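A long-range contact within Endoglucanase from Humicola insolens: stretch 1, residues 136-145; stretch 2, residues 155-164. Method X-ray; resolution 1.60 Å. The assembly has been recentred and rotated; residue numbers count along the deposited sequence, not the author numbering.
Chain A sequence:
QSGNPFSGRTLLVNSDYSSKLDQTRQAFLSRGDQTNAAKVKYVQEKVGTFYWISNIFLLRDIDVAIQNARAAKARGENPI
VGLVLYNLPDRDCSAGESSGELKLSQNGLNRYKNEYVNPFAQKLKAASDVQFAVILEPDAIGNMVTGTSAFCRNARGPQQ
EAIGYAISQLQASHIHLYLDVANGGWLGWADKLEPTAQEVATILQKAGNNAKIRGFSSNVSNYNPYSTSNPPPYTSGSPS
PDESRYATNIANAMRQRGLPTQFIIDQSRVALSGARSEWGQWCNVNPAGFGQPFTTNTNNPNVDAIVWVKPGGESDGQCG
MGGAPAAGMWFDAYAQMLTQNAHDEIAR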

# COMPACT_ATOMS: atom_id res chain seq x y z
N LEU A 136 -12.35 0.72 -16.12
CA LEU A 136 -11.83 2.01 -15.76
C LEU A 136 -12.26 2.46 -14.37
O LEU A 136 -13.39 2.76 -14.04
CB LEU A 136 -12.29 3.12 -16.72
CG LEU A 136 -11.96 2.88 -18.19
CD1 LEU A 136 -12.88 3.76 -19.02
CD2 LEU A 136 -10.48 3.15 -18.44
N GLU A 137 -11.24 2.64 -13.54
CA GLU A 137 -11.27 3.22 -12.22
C GLU A 137 -12.42 2.84 -11.30
O GLU A 137 -13.41 3.54 -11.02
CB GLU A 137 -11.25 4.76 -12.37
CG GLU A 137 -9.97 5.30 -13.02
CD GLU A 137 -8.71 5.14 -12.14
OE1 GLU A 137 -8.85 4.83 -10.94
OE2 GLU A 137 -7.64 5.42 -12.67
N PRO A 138 -12.33 1.65 -10.75
CA PRO A 138 -13.27 1.09 -9.79
C PRO A 138 -13.62 2.11 -8.71
O PRO A 138 -12.83 2.83 -8.13
CB PRO A 138 -12.57 -0.13 -9.19
CG PRO A 138 -11.69 -0.55 -10.35
CD PRO A 138 -11.18 0.73 -11.00
N ASP A 139 -14.91 2.23 -8.45
CA ASP A 139 -15.60 3.05 -7.50
C ASP A 139 -15.48 4.55 -7.73
O ASP A 139 -15.95 5.27 -6.87
CB ASP A 139 -15.23 2.73 -6.03
CG ASP A 139 -15.69 1.34 -5.67
OD1 ASP A 139 -16.70 0.90 -6.31
OD2 ASP A 139 -15.13 0.69 -4.76
N ALA A 140 -14.80 5.02 -8.79
CA ALA A 140 -14.63 6.48 -8.93
C ALA A 140 -16.01 7.14 -9.07
O ALA A 140 -16.24 8.12 -8.42
CB ALA A 140 -13.74 6.83 -10.12
N ILE A 141 -16.82 6.62 -9.98
CA ILE A 141 -18.17 7.24 -10.12
C ILE A 141 -19.00 7.17 -8.87
O ILE A 141 -19.72 8.12 -8.51
CB ILE A 141 -18.83 6.61 -11.34
CG1 ILE A 141 -18.08 7.12 -12.58
CG2 ILE A 141 -20.31 6.97 -11.45
CD1 ILE A 141 -18.56 6.45 -13.85
N GLY A 142 -18.90 6.10 -8.08
CA GLY A 142 -19.60 6.00 -6.80
C GLY A 142 -19.19 7.18 -5.91
O GLY A 142 -20.04 7.88 -5.37
N ASN A 143 -17.89 7.39 -5.76
CA ASN A 143 -17.36 8.48 -4.94
C ASN A 143 -17.78 9.84 -5.47
O ASN A 143 -17.98 10.77 -4.68
CB ASN A 143 -15.85 8.28 -4.87
CG ASN A 143 -15.35 7.28 -3.85
OD1 ASN A 143 -15.32 7.61 -2.67
ND2 ASN A 143 -14.96 6.11 -4.33
N MET A 144 -17.94 9.99 -6.79
CA MET A 144 -18.40 11.23 -7.38
C MET A 144 -19.89 11.50 -7.13
O MET A 144 -20.21 12.66 -6.81
CB MET A 144 -18.21 11.22 -8.89
CG MET A 144 -17.06 12.04 -9.43
SD MET A 144 -16.62 11.38 -11.05
CE MET A 144 -15.23 10.34 -10.62
N VAL A 145 -20.75 10.51 -7.21
CA VAL A 145 -22.18 10.66 -6.95
C VAL A 145 -22.56 10.88 -5.51
O VAL A 145 -23.50 11.63 -5.18
CB VAL A 145 -22.96 9.40 -7.42
CG1 VAL A 145 -24.38 9.34 -6.86
CG2 VAL A 145 -23.01 9.30 -8.93
N ALA A 155 -11.99 17.21 -5.27
CA ALA A 155 -11.37 16.34 -6.26
C ALA A 155 -12.23 16.07 -7.49
O ALA A 155 -11.77 15.60 -8.53
CB ALA A 155 -11.15 14.98 -5.55
N ARG A 156 -13.52 16.37 -7.36
CA ARG A 156 -14.53 16.06 -8.37
C ARG A 156 -14.13 16.49 -9.77
O ARG A 156 -14.02 15.67 -10.70
CB ARG A 156 -15.88 16.68 -7.96
CG ARG A 156 -17.02 16.48 -8.97
CD ARG A 156 -18.36 16.89 -8.42
NE ARG A 156 -19.61 16.37 -8.89
CZ ARG A 156 -19.97 15.28 -9.53
NH1 ARG A 156 -19.05 14.40 -9.87
NH2 ARG A 156 -21.24 15.07 -9.86
N GLY A 157 -13.91 17.79 -9.97
CA GLY A 157 -13.53 18.39 -11.24
C GLY A 157 -12.40 17.71 -11.97
O GLY A 157 -12.47 17.13 -13.07
N PRO A 158 -11.22 17.69 -11.33
CA PRO A 158 -10.03 17.07 -11.87
C PRO A 158 -10.23 15.57 -12.06
O PRO A 158 -9.71 14.97 -13.03
CB PRO A 158 -8.91 17.35 -10.83
CG PRO A 158 -9.45 18.62 -10.17
CD PRO A 158 -10.96 18.41 -10.09
N GLN A 159 -11.01 14.93 -11.20
CA GLN A 159 -11.17 13.46 -11.41
C GLN A 159 -11.98 13.18 -12.66
O GLN A 159 -11.69 12.24 -13.42
CB GLN A 159 -11.71 12.76 -10.17
CG GLN A 159 -10.73 12.64 -9.02
CD GLN A 159 -11.38 11.90 -7.86
OE1 GLN A 159 -12.59 11.86 -7.72
NE2 GLN A 159 -10.56 11.29 -7.02
N GLN A 160 -12.97 14.02 -12.95
CA GLN A 160 -13.75 13.85 -14.18
C GLN A 160 -12.87 14.05 -15.39
O GLN A 160 -12.90 13.31 -16.38
CB GLN A 160 -14.95 14.78 -14.25
CG GLN A 160 -16.03 14.51 -13.20
CD GLN A 160 -17.14 15.55 -13.30
OE1 GLN A 160 -16.99 16.57 -13.96
NE2 GLN A 160 -18.27 15.35 -12.64
N GLU A 161 -11.99 15.07 -15.32
CA GLU A 161 -11.04 15.32 -16.39
C GLU A 161 -10.06 14.15 -16.53
O GLU A 161 -9.72 13.74 -17.64
CB GLU A 161 -10.25 16.62 -16.13
CG GLU A 161 -9.17 16.85 -17.17
CD GLU A 161 -8.49 18.20 -17.05
OE1 GLU A 161 -9.05 19.08 -16.35
OE2 GLU A 161 -7.42 18.41 -17.66
N ALA A 162 -9.62 13.57 -15.40
CA ALA A 162 -8.72 12.43 -15.47
C ALA A 162 -9.34 11.23 -16.18
O ALA A 162 -8.69 10.59 -17.02
CB ALA A 162 -8.28 11.94 -14.09
N ILE A 163 -10.58 10.91 -15.81
CA ILE A 163 -11.23 9.73 -16.41
C ILE A 163 -11.52 9.97 -17.90
O ILE A 163 -11.29 9.14 -18.80
CB ILE A 163 -12.48 9.37 -15.63
CG1 ILE A 163 -12.17 8.98 -14.18
CG2 ILE A 163 -13.13 8.18 -16.35
CD1 ILE A 163 -13.40 8.60 -13.35
N GLY A 164 -11.99 11.21 -18.18
CA GLY A 164 -12.24 11.55 -19.59
C GLY A 164 -10.95 11.41 -20.39
O GLY A 164 -10.98 11.00 -21.55
O HOH W 1 -14.55 9.82 -7.11

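Two helices need not touch backbone to backbone to pack; one long, flexible side chain can fill the space between them. In this endoglucanase the helix starting at Ala 140 runs nearly antiparallel to the helix of 155-164, at 150°, with axes 10.6 Å apart at closest approach. The stretches bury 356 Å² in all, both sides summed; Met 144 (114 Å²) and Ile 163 (88 Å²) supply the largest shares, both in buried positions that suit apolar side chains. No direct hydrogen bond joins the stretches, and much of the contact rests on Met 144. Its CA-to-CB bond points sideways, yet the chain sits as a knob among Arg 156, Gln 159, Gln 160 and Ile 163. Chi1 (-105°) and chi3 (-98°) lie between wells, while chi2 is t: the chain extends along its middle and turns at the sulfur. Thus Met 144 SD lies 3.8 Å from Gln 160 CG, and Met 144 CE reaches Ile 163 CD1 at 3.7 Å. An unbranched thioether suits such a pocket, because rotation about its C-S bonds costs little, which makes an off-well chi3 tolerable, and its surface is apolar.

Ile 163 answers with a regular m,t conformation that carries CD1 out to the partner helix, where it also meets Ala 140 CB at 3.7 Å, an apolar contact between a short side chain and a long one.

At the other end, Arg 156 is t at chi1 through chi3. Its CA-to-CB bond points sideways, but the extended chain brings NH1 within 3.1 Å of Met 144 CG, with Met 144 O over one face of the guanidinium. Arg 156 NH1 and Gln 160 NE2 are 3.0 Å apart but, both being donors, form no hydrogen bond; each is bonded elsewhere in the structure.

The polar link is indirect. The CA-to-CB bond of Gln 159 points toward the first stretch, and the m,t conformation places OE1 where a water can reach it; that water donates to both Gln 159 OE1 (2.9 Å) and Ala 140 O (2.7 Å), bridging two acceptors that could not bond each other.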